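PDB 2G9Z: thiamine pyrophosphokinase from Candida albicans, which transfers a pyrophosphate group from ATP to thiamine, producing the coenzyme thiamine pyrophosphate. Local coordinates for residues 89-94 / 126-131; 249-254 / 329-334; 298-303 / 313-318. All coordinates share one frame; numbering follows the deposited sequence.

Interaction 1: residues 89-94 / 126-131; sequences CADGGA and DFDSIS. With MG (magnesium ion), chain C; MG (magnesium ion), chain D; VNP (3-[(4-amino-2-methylpyrimidin-5-yl)methyl]-5-(2-{[hydroxy(phosphonoamino)phosphoryl]oxy}ethyl)-4-methyl-1,3-thiazol-3-I um), chain H.
Asp91 OD2 is gripped from several directions at once: it binds a magnesium ion at 2.3 Å and accepts two backbone bonds from residues 126-131. Ser129 N reaches OD2 at 3.1 Å from the syn side, somewhat out of the carboxylate plane, and Asp128 N adds a weak, strongly bent bond. The other oxygen, OD1, takes Ile130 N at 2.6 Å, a short bond that arrives from above the carboxylate plane. With CG anti to its own backbone N (chi1 -166°), the Asp91 carboxylate extends across to this loop, and the Ser129, Ile130 and metal bonds fix its rotation. Phe127 turns its ring edge to OD1, while further along Ala94 CB rests on Ile130 CD1 at 3.6 Å.

Asp126 and Asp128, a DxD pair following strand 122-125, each bridge two magnesium ions, OD1 on the ion held by Asp91 and OD2 on the second. Oxygen O1B of the ligand joins both ions at 2.2 Å, and Asp155 completes the carboxylate set of the first. Acidic oxygens approach as close as 3.0 Å (Asp91 OD2 to Asp128 OD1), a proximity that the metal charge presumably offsets, consistent with a site that binds the imidodiphosphate through magnesium.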
loop_
_atom_site.group_PDB
_atom_site.type_symbol
_atom_site.label_atom_id
_atom_site.label_comp_id
_atom_site.label_asym_id
_atom_site.label_seq_id
_atom_site.Cartn_x
_atom_site.Cartn_y
_atom_site.Cartn_z
ATOM N N CYS A 89 7.459 9.298 -18.388
ATOM C CA CYS A 89 6.091 9.376 -17.890
ATOM C C CYS A 89 5.369 8.098 -18.285
ATOM O O CYS A 89 5.385 7.702 -19.450
ATOM C CB CYS A 89 5.330 10.563 -18.488
ATOM S SG CYS A 89 5.832 12.176 -17.903
ATOM N N ALA A 90 4.755 7.440 -17.313
ATOM C CA ALA A 90 4.004 6.227 -17.594
ATOM C C ALA A 90 2.568 6.662 -17.878
ATOM O O ALA A 90 1.829 7.001 -16.958
ATOM C CB ALA A 90 4.046 5.281 -16.386
ATOM N N ASP A 91 2.194 6.678 -19.155
ATOM C CA ASP A 91 0.848 7.063 -19.586
ATOM C C ASP A 91 0.322 8.289 -18.840
ATOM O O ASP A 91 0.830 9.394 -19.023
ATOM C CB ASP A 91 -0.120 5.887 -19.403
ATOM C CG ASP A 91 -1.443 6.090 -20.135
ATOM O OD1 ASP A 91 -1.670 7.175 -20.697
ATOM O OD2 ASP A 91 -2.268 5.161 -20.149
ATOM N N GLY A 92 -0.688 8.084 -17.996
ATOM C CA GLY A 92 -1.279 9.174 -17.234
ATOM C C GLY A 92 -0.289 10.080 -16.526
ATOM O O GLY A 92 -0.600 11.232 -16.227
ATOM N N GLY A 93 0.902 9.562 -16.247
ATOM C CA GLY A 93 1.917 10.364 -15.587
ATOM C C GLY A 93 2.209 11.646 -16.349
ATOM O O GLY A 93 2.693 12.623 -15.772
ATOM N N ALA A 94 1.920 11.649 -17.649
ATOM C CA ALA A 94 2.141 12.833 -18.471
ATOM C C ALA A 94 1.161 13.932 -18.057
ATOM O O ALA A 94 1.524 15.109 -18.010
ATOM C CB ALA A 94 1.966 12.492 -19.952
ATOM N N ASP A 126 -0.116 1.936 -22.508
ATOM C CA ASP A 126 -1.184 1.642 -23.458
ATOM C C ASP A 126 -1.999 2.887 -23.798
ATOM O O ASP A 126 -2.877 2.851 -24.655
ATOM C CB ASP A 126 -2.099 0.542 -22.920
ATOM C CG ASP A 126 -2.584 0.824 -21.522
ATOM O OD1 ASP A 126 -2.295 1.920 -21.006
ATOM O OD2 ASP A 126 -3.248 -0.055 -20.949
ATOM N N PHE A 127 -1.687 3.985 -23.116
ATOM C CA PHE A 127 -2.333 5.275 -23.329
ATOM C C PHE A 127 -3.843 5.356 -23.152
ATOM O O PHE A 127 -4.530 6.004 -23.947
ATOM C CB PHE A 127 -1.961 5.817 -24.715
ATOM C CG PHE A 127 -0.487 6.022 -24.907
ATOM C CD1 PHE A 127 0.326 6.384 -23.838
ATOM C CD2 PHE A 127 0.089 5.872 -26.161
ATOM C CE1 PHE A 127 1.694 6.595 -24.017
ATOM C CE2 PHE A 127 1.453 6.082 -26.348
ATOM C CZ PHE A 127 2.256 6.443 -25.272
ATOM N N ASP A 128 -4.368 4.713 -22.117
ATOM C CA ASP A 128 -5.799 4.782 -21.869
ATOM C C ASP A 128 -6.115 5.789 -20.766
ATOM O O ASP A 128 -7.268 5.934 -20.361
ATOM C CB ASP A 128 -6.360 3.406 -21.505
ATOM C CG ASP A 128 -5.594 2.734 -20.389
ATOM O OD1 ASP A 128 -4.702 3.364 -19.786
ATOM O OD2 ASP A 128 -5.900 1.562 -20.116
ATOM N N SER A 129 -5.091 6.491 -20.287
ATOM C CA SER A 129 -5.290 7.492 -19.249
ATOM C C SER A 129 -4.771 8.858 -19.692
ATOM O O SER A 129 -5.367 9.882 -19.370
ATOM C CB SER A 129 -4.610 7.065 -17.939
ATOM O OG SER A 129 -3.200 7.042 -18.067
ATOM N N ILE A 130 -3.669 8.881 -20.442
ATOM C CA ILE A 130 -3.116 10.151 -20.907
ATOM C C ILE A 130 -4.186 10.883 -21.727
ATOM O O ILE A 130 -4.895 10.267 -22.519
ATOM C CB ILE A 130 -1.844 9.932 -21.774
ATOM C CG1 ILE A 130 -1.161 11.271 -22.054
ATOM C CG2 ILE A 130 -2.209 9.254 -23.086
ATOM C CD1 ILE A 130 0.155 11.141 -22.798
ATOM N N SER A 131 -4.317 12.189 -21.528
ATOM C CA SER A 131 -5.316 12.954 -22.261
ATOM C C SER A 131 -4.793 13.351 -23.637
ATOM O O SER A 131 -3.615 13.671 -23.794
ATOM C CB SER A 131 -5.711 14.214 -21.482
ATOM O OG SER A 131 -4.662 15.163 -21.482
HETATM MG MG MG C . -2.497 3.085 -19.088
HETATM MG MG MG D . -4.496 0.273 -19.126
HETATM O O2G VNP H . -5.351 -0.248 -17.300
HETATM P PG VNP H . -4.920 0.360 -15.876
HETATM O O3G VNP H . -5.712 -0.246 -14.782
HETATM O O1G VNP H . -5.159 1.948 -15.980
HETATM N N3B VNP H . -3.324 0.122 -15.682
HETATM P PB VNP H . -2.486 0.114 -17.071
HETATM O O2B VNP H . -1.042 0.050 -16.755
HETATM O O1B VNP H . -2.954 1.251 -17.894
HETATM O O1 VNP H . -2.936 -1.252 -17.799
HETATM C C7 VNP H . -2.734 -2.560 -17.253
HETATM C C12 VNP H . -2.618 -3.510 -18.447
HETATM C C11 VNP H . -2.498 -5.004 -18.133
HETATM C C10 VNP H . -3.797 -5.738 -17.794
HETATM C CM4 VNP H . -5.154 -5.332 -18.373
HETATM S S1 VNP H . -1.462 -5.502 -16.717
HETATM C C9 VNP H . -2.447 -6.908 -16.381
HETATM N N5 VNP H . -3.650 -6.751 -16.934
HETATM C C7A VNP H . -4.806 -7.581 -16.558
HETATM C C5A VNP H . -4.423 -8.980 -16.067
HETATM C C6A VNP H . -4.736 -9.276 -14.746
HETATM N N1A VNP H . -4.551 -10.491 -14.261
HETATM C C2A VNP H . -4.052 -11.470 -15.026
HETATM C CM2 VNP H . -3.880 -12.874 -14.443
HETATM N N3A VNP H . -3.723 -11.228 -16.303
HETATM C C4A VNP H . -3.895 -10.011 -16.839
HETATM N N4A VNP H . -3.545 -9.807 -18.105
HETATM O O HOH W 1 -3.205 3.962 -17.010
#

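Interaction 2: residues 249-254 / 329-334; sequences FLLKKG and DDIVMN
Phe249 and Met333 form an antiparallel hydrogen-bonded pair within the large mixed beta sheet, in which strand 246-251 runs beside strand 331-336. Met333 is instructive from its base outward. Its CB lies 3.8 Å from Leu251 CG; CG, set anti to the backbone N (chi1 173°), meets Phe249 CZ at 3.9 Å. SD, 5.0 Å from the phenyl centroid in an oblique Met-aromatic contact, comes 4.0 Å from Phe249 CZ and close to Leu251 CD1, and the chain bends there at chi3. Met333 O lies over one face of that ring. Leu251 and Ile331 share this side of the sheet, Leu251 CB against Ile331 CG2, and Ile47 of strand 45-47 packs on Phe249 and Leu251. On the reverse side Leu250 CD1 touches Val332 CG2, beneath helix 217-233.

Paired backbone bonds link Phe249 to Met333 and Leu251 to Ile331, the shortest being Leu251 N to Ile331 O at 2.7 Å. Beyond the strands, Asp330 OD1 accepts Lys253 N at 2.9 Å, while its OD2 is held by Asn231. At the exposed end, Lys253 and Asp329 run side by side; a water accepts from Lys253 NZ and donates to Asp329 OD1 at 2.7 Å.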
loop_
_atom_site.group_PDB
_atom_site.type_symbol
_atom_site.label_atom_id
_atom_site.label_comp_id
_atom_site.label_asym_id
_atom_site.label_seq_id
_atom_site.Cartn_x
_atom_site.Cartn_y
_atom_site.Cartn_z
ATOM N N PHE A 249 12.133 1.973 -0.272
ATOM C CA PHE A 249 13.230 1.318 -0.967
ATOM C C PHE A 249 13.456 -0.065 -0.409
ATOM O O PHE A 249 12.813 -0.484 0.560
ATOM C CB PHE A 249 14.519 2.148 -0.854
ATOM C CG PHE A 249 14.854 2.570 0.545
ATOM C CD1 PHE A 249 14.210 3.655 1.133
ATOM C CD2 PHE A 249 15.797 1.867 1.290
ATOM C CE1 PHE A 249 14.502 4.031 2.447
ATOM C CE2 PHE A 249 16.095 2.233 2.599
ATOM C CZ PHE A 249 15.446 3.316 3.179
ATOM N N LEU A 250 14.393 -0.776 -1.016
ATOM C CA LEU A 250 14.660 -2.132 -0.597
ATOM C C LEU A 250 15.953 -2.284 0.180
ATOM O O LEU A 250 16.991 -1.749 -0.203
ATOM C CB LEU A 250 14.684 -3.044 -1.828
ATOM C CG LEU A 250 14.495 -4.548 -1.622
ATOM C CD1 LEU A 250 13.092 -4.815 -1.102
ATOM C CD2 LEU A 250 14.713 -5.281 -2.944
ATOM N N LEU A 251 15.869 -2.995 1.294
ATOM C CA LEU A 251 17.041 -3.291 2.094
ATOM C C LEU A 251 17.458 -4.625 1.488
ATOM O O LEU A 251 16.610 -5.475 1.219
ATOM C CB LEU A 251 16.668 -3.457 3.569
ATOM C CG LEU A 251 16.227 -2.184 4.293
ATOM C CD1 LEU A 251 15.803 -2.527 5.709
ATOM C CD2 LEU A 251 17.375 -1.182 4.308
ATOM N N LYS A 252 18.749 -4.806 1.248
ATOM C CA LYS A 252 19.211 -6.042 0.633
ATOM C C LYS A 252 19.704 -7.079 1.625
ATOM O O LYS A 252 20.297 -6.742 2.647
ATOM C CB LYS A 252 20.330 -5.746 -0.366
ATOM C CG LYS A 252 19.956 -4.775 -1.482
ATOM C CD LYS A 252 21.014 -4.804 -2.570
ATOM C CE LYS A 252 20.618 -3.963 -3.778
ATOM N NZ LYS A 252 21.436 -4.345 -4.973
ATOM N N LYS A 253 19.447 -8.346 1.309
ATOM C CA LYS A 253 19.894 -9.456 2.140
ATOM C C LYS A 253 21.311 -9.143 2.606
ATOM O O LYS A 253 22.180 -8.825 1.793
ATOM C CB LYS A 253 19.904 -10.746 1.318
ATOM C CG LYS A 253 20.429 -11.969 2.051
ATOM C CD LYS A 253 20.328 -13.195 1.151
ATOM C CE LYS A 253 20.720 -14.467 1.877
ATOM N NZ LYS A 253 20.651 -15.637 0.957
ATOM N N GLY A 254 21.537 -9.234 3.911
ATOM C CA GLY A 254 22.853 -8.938 4.448
ATOM C C GLY A 254 22.827 -7.652 5.258
ATOM O O GLY A 254 21.780 -7.247 5.758
ATOM N N ASP A 329 17.027 -11.646 4.303
ATOM C CA ASP A 329 16.521 -11.617 2.927
ATOM C C ASP A 329 16.058 -10.207 2.618
ATOM O O ASP A 329 15.820 -9.414 3.536
ATOM C CB ASP A 329 15.335 -12.569 2.759
ATOM C CG ASP A 329 15.706 -13.837 2.032
ATOM O OD1 ASP A 329 16.241 -13.738 0.909
ATOM O OD2 ASP A 329 15.458 -14.930 2.581
ATOM N N ASP A 330 15.918 -9.891 1.335
ATOM C CA ASP A 330 15.482 -8.557 0.944
ATOM C C ASP A 330 14.201 -8.193 1.685
ATOM O O ASP A 330 13.334 -9.040 1.912
ATOM C CB ASP A 330 15.213 -8.473 -0.564
ATOM C CG ASP A 330 16.478 -8.597 -1.408
ATOM O OD1 ASP A 330 17.600 -8.506 -0.859
ATOM O OD2 ASP A 330 16.343 -8.773 -2.639
ATOM N N ILE A 331 14.090 -6.929 2.069
ATOM C CA ILE A 331 12.900 -6.463 2.753
ATOM C C ILE A 331 12.718 -4.980 2.485
ATOM O O ILE A 331 13.685 -4.218 2.408
ATOM C CB ILE A 331 12.975 -6.734 4.283
ATOM C CG1 ILE A 331 11.644 -6.345 4.951
ATOM C CG2 ILE A 331 14.140 -5.968 4.896
ATOM C CD1 ILE A 331 11.554 -6.738 6.441
ATOM N N VAL A 332 11.466 -4.582 2.327
ATOM C CA VAL A 332 11.120 -3.198 2.055
ATOM C C VAL A 332 11.201 -2.316 3.294
ATOM O O VAL A 332 10.834 -2.732 4.389
ATOM C CB VAL A 332 9.676 -3.090 1.509
ATOM C CG1 VAL A 332 9.232 -1.635 1.475
ATOM C CG2 VAL A 332 9.598 -3.712 0.122
ATOM N N MET A 333 11.684 -1.093 3.107
ATOM C CA MET A 333 11.738 -0.121 4.188
ATOM C C MET A 333 11.179 1.210 3.693
ATOM O O MET A 333 11.460 1.640 2.574
ATOM C CB MET A 333 13.173 0.097 4.692
ATOM C CG MET A 333 13.275 1.236 5.713
ATOM S SD MET A 333 14.858 1.307 6.612
ATOM C CE MET A 333 14.305 1.660 8.271
ATOM N N ASN A 334 10.354 1.838 4.522
ATOM C CA ASN A 334 9.806 3.139 4.191
ATOM C C ASN A 334 10.262 4.080 5.287
ATOM O O ASN A 334 10.358 3.688 6.449
ATOM C CB ASN A 334 8.272 3.121 4.145
ATOM C CG ASN A 334 7.641 2.958 5.517
ATOM O OD1 ASN A 334 7.798 1.929 6.167
ATOM N ND2 ASN A 334 6.913 3.975 5.958
HETATM O O HOH W 2 17.708 -15.602 -0.369
#

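Interaction 3: residues 298-303 / 313-318; sequences YDMRNW and SSNRIS. With VNP (3-[(4-amino-2-methylpyrimidin-5-yl)methyl]-5-(2-{[hydroxy(phosphonoamino)phosphoryl]oxy}ethyl)-4-methyl-1,3-thiazol-3-I um), chain N.
Tyr298 and Asn315 meet where the side-chain amide of Asn315 joins two beta sheets of the vitamin B1 binding domain, through a pair of side-chain-to-backbone hydrogen bonds, and together they line the thiamine pocket. The Asn315 side chain behaves much like a peptide group: OD1 accepts Tyr298 N at 3.0 Å, and ND2 donates to Tyr298 O at the same length, with that oxygen near the amide plane. With CG anti to the backbone N (chi1 -153°), the amide reaches across from strand 315-316 to the backbone of strand 298-301, which belongs to a different sheet. OD1 takes a further bond from Arg316 N, which comes in on a lone pair, and ND2 also reaches Ser312, so the amide cannot easily flip.

Packing is dense on the ligand side. The Tyr298 ring presents one face to the linker carbon C7A, 3.5 Å from CD2, and its edge to Asn315 OD1. The methyl group CM2 of the aminopyrimidine settles over one face of the Trp303 indole and against Met300 CG at 3.8 Å. Met300 CE meets Asn315 ND2 tip to tip at 3.6 Å.

Toward Arg316 the contact between the two segments thins out, and charge and water take over. Tyr298 CE2 comes no nearer to Arg316 CG than 4.2 Å, and a water spans the pair, donating to Tyr298 OH and accepting from Arg316 NE; the phenol is also bonded to Gln151 of the second subunit. Ser314 O sits above the centre of the guanidinium, whose edge faces the terminal phosphoryl group (PG) of the ligand. Two N-H groups grip it: NH1 donates to O3G in a nearly straight bond (174°), and NH2 donates to O2G at 2.6 Å.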
loop_
_atom_site.group_PDB
_atom_site.type_symbol
_atom_site.label_atom_id
_atom_site.label_comp_id
_atom_site.label_asym_id
_atom_site.label_seq_id
_atom_site.Cartn_x
_atom_site.Cartn_y
_atom_site.Cartn_z
ATOM N N TYR A 298 13.325 1.523 18.051
ATOM C CA TYR A 298 13.016 0.196 18.560
ATOM C C TYR A 298 13.898 -0.754 17.755
ATOM O O TYR A 298 13.471 -1.336 16.756
ATOM C CB TYR A 298 11.529 -0.106 18.360
ATOM C CG TYR A 298 10.652 0.930 19.021
ATOM C CD1 TYR A 298 10.286 0.817 20.364
ATOM C CD2 TYR A 298 10.247 2.066 18.325
ATOM C CE1 TYR A 298 9.540 1.814 20.991
ATOM C CE2 TYR A 298 9.507 3.066 18.944
ATOM C CZ TYR A 298 9.158 2.938 20.272
ATOM O OH TYR A 298 8.441 3.946 20.876
ATOM N N ASP A 299 15.155 -0.865 18.181
ATOM C CA ASP A 299 16.117 -1.719 17.504
ATOM C C ASP A 299 15.779 -3.176 17.711
ATOM O O ASP A 299 15.359 -3.587 18.794
ATOM C CB ASP A 299 17.550 -1.445 17.990
ATOM C CG ASP A 299 18.244 -0.360 17.178
ATOM O OD1 ASP A 299 17.938 -0.239 15.965
ATOM O OD2 ASP A 299 19.106 0.359 17.741
ATOM N N MET A 300 15.981 -3.957 16.662
ATOM C CA MET A 300 15.684 -5.378 16.700
ATOM C C MET A 300 16.958 -6.211 16.679
ATOM O O MET A 300 17.968 -5.819 16.098
ATOM C CB MET A 300 14.804 -5.741 15.496
ATOM C CG MET A 300 13.416 -5.096 15.516
ATOM S SD MET A 300 12.707 -4.802 13.855
ATOM C CE MET A 300 13.572 -3.314 13.401
ATOM N N ARG A 301 16.904 -7.360 17.337
ATOM C CA ARG A 301 18.024 -8.283 17.361
ATOM C C ARG A 301 17.408 -9.658 17.160
ATOM O O ARG A 301 16.558 -10.074 17.939
ATOM C CB ARG A 301 18.779 -8.202 18.698
ATOM C CG ARG A 301 19.389 -6.821 18.977
ATOM C CD ARG A 301 20.260 -6.363 17.812
ATOM N NE ARG A 301 20.377 -4.909 17.742
ATOM C CZ ARG A 301 21.046 -4.164 18.616
ATOM N NH1 ARG A 301 21.676 -4.734 19.641
ATOM N NH2 ARG A 301 21.072 -2.845 18.472
ATOM N N ASN A 302 17.812 -10.338 16.091
ATOM C CA ASN A 302 17.295 -11.668 15.778
ATOM C C ASN A 302 15.768 -11.685 15.822
ATOM O O ASN A 302 15.155 -12.668 16.239
ATOM C CB ASN A 302 17.865 -12.681 16.769
ATOM C CG ASN A 302 19.382 -12.755 16.708
ATOM O OD1 ASN A 302 19.958 -13.081 15.670
ATOM N ND2 ASN A 302 20.035 -12.444 17.820
ATOM N N TRP A 303 15.169 -10.587 15.367
ATOM C CA TRP A 303 13.722 -10.414 15.358
ATOM C C TRP A 303 13.126 -10.927 14.046
ATOM O O TRP A 303 13.422 -10.389 12.973
ATOM C CB TRP A 303 13.407 -8.929 15.535
ATOM C CG TRP A 303 12.037 -8.627 16.031
ATOM C CD1 TRP A 303 11.564 -8.808 17.298
ATOM C CD2 TRP A 303 10.969 -8.036 15.283
ATOM N NE1 TRP A 303 10.268 -8.359 17.388
ATOM C CE2 TRP A 303 9.878 -7.881 16.164
ATOM C CE3 TRP A 303 10.831 -7.619 13.952
ATOM C CZ2 TRP A 303 8.659 -7.325 15.758
ATOM C CZ3 TRP A 303 9.620 -7.067 13.547
ATOM C CH2 TRP A 303 8.551 -6.926 14.448
ATOM N N SER A 313 6.272 -1.518 12.447
ATOM C CA SER A 313 5.696 -0.321 11.847
ATOM C C SER A 313 5.747 0.728 12.944
ATOM O O SER A 313 5.852 0.389 14.125
ATOM C CB SER A 313 4.253 -0.550 11.368
ATOM O OG SER A 313 3.388 -0.903 12.426
ATOM N N SER A 314 5.678 1.994 12.559
ATOM C CA SER A 314 5.781 3.082 13.517
ATOM C C SER A 314 7.112 3.025 14.283
ATOM O O SER A 314 7.183 3.404 15.451
ATOM C CB SER A 314 4.606 3.056 14.491
ATOM O OG SER A 314 3.406 3.402 13.816
ATOM N N ASN A 315 8.160 2.521 13.635
ATOM C CA ASN A 315 9.476 2.502 14.269
ATOM C C ASN A 315 9.963 3.925 14.013
ATOM O O ASN A 315 9.310 4.664 13.272
ATOM C CB ASN A 315 10.420 1.499 13.589
ATOM C CG ASN A 315 11.497 0.971 14.542
ATOM O OD1 ASN A 315 11.993 1.704 15.397
ATOM N ND2 ASN A 315 11.865 -0.302 14.390
ATOM N N ARG A 316 11.084 4.321 14.613
ATOM C CA ARG A 316 11.616 5.667 14.406
ATOM C C ARG A 316 13.126 5.589 14.193
ATOM O O ARG A 316 13.767 4.600 14.549
ATOM C CB ARG A 316 11.356 6.583 15.612
ATOM C CG ARG A 316 10.055 6.373 16.357
ATOM C CD ARG A 316 8.827 6.896 15.629
ATOM N NE ARG A 316 7.649 6.719 16.479
ATOM C CZ ARG A 316 6.393 6.653 16.040
ATOM N NH1 ARG A 316 6.129 6.752 14.749
ATOM N NH2 ARG A 316 5.400 6.458 16.900
ATOM N N ILE A 317 13.691 6.649 13.632
ATOM C CA ILE A 317 15.120 6.691 13.366
ATOM C C ILE A 317 15.871 7.482 14.437
ATOM O O ILE A 317 15.673 8.685 14.588
ATOM C CB ILE A 317 15.393 7.303 11.972
ATOM C CG1 ILE A 317 14.731 6.436 10.890
ATOM C CG2 ILE A 317 16.896 7.412 11.734
ATOM C CD1 ILE A 317 14.925 6.941 9.477
ATOM N N SER A 318 16.720 6.785 15.188
ATOM C CA SER A 318 17.513 7.415 16.239
ATOM C C SER A 318 18.884 7.860 15.728
ATOM O O SER A 318 19.446 8.843 16.214
ATOM C CB SER A 318 17.696 6.447 17.418
ATOM O OG SER A 318 16.459 6.185 18.059
HETATM O O2G VNP N . 2.864 7.045 16.412
HETATM P PG VNP N . 2.238 6.903 14.940
HETATM O O3G VNP N . 3.306 6.755 13.925
HETATM O O1G VNP N . 1.368 8.237 14.701
HETATM N N3B VNP N . 1.218 5.638 14.937
HETATM P PB VNP N . 0.443 5.404 16.345
HETATM O O2B VNP N . -0.613 4.389 16.136
HETATM O O1B VNP N . 0.032 6.726 16.864
HETATM O O1 VNP N . 1.575 4.809 17.326
HETATM C C7 VNP N . 2.276 3.581 17.091
HETATM C C12 VNP N . 2.665 3.040 18.468
HETATM C C11 VNP N . 3.558 1.795 18.500
HETATM C C10 VNP N . 5.042 2.013 18.198
HETATM C CM4 VNP N . 5.771 3.318 18.528
HETATM S S1 VNP N . 3.186 0.441 17.337
HETATM C C9 VNP N . 4.863 -0.043 17.235
HETATM N N5 VNP N . 5.642 0.977 17.604
HETATM C C7A VNP N . 7.081 1.020 17.298
HETATM C C5A VNP N . 7.728 -0.363 17.175
HETATM C C6A VNP N . 8.293 -0.670 15.944
HETATM N N1A VNP N . 8.954 -1.798 15.760
HETATM C C2A VNP N . 9.098 -2.682 16.756
HETATM C CM2 VNP N . 9.902 -3.963 16.520
HETATM N N3A VNP N . 8.563 -2.435 17.959
HETATM C C4A VNP N . 7.884 -1.301 18.191
HETATM N N4A VNP N . 7.373 -1.092 19.401
HETATM O O HOH W 3 7.695 6.469 19.498
#

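In the fold
All three interactions reach one long mixed sheet, and interactions 1 and 3 illustrate how a catalytic site can be assembled between subunits. Interaction 1 lies in the catalytic domain, its centre about 39 Å from that of interaction 3 in the same chain, probably too far for both to hold one ligand. Dimerisation resolves this: the ligand on the magnesium ions of interaction 1 is also bonded by Ser312, Ser314 and Arg316 of the second subunit, while the ligand at 298-303/313-318 receives Asp155 and Arg216 from that subunit. Interaction 2 lies about 14 Å, centre to centre, from interaction 3 and about 30 Å from interaction 1, and its Asn334 bonds to Asp218 of the second subunit.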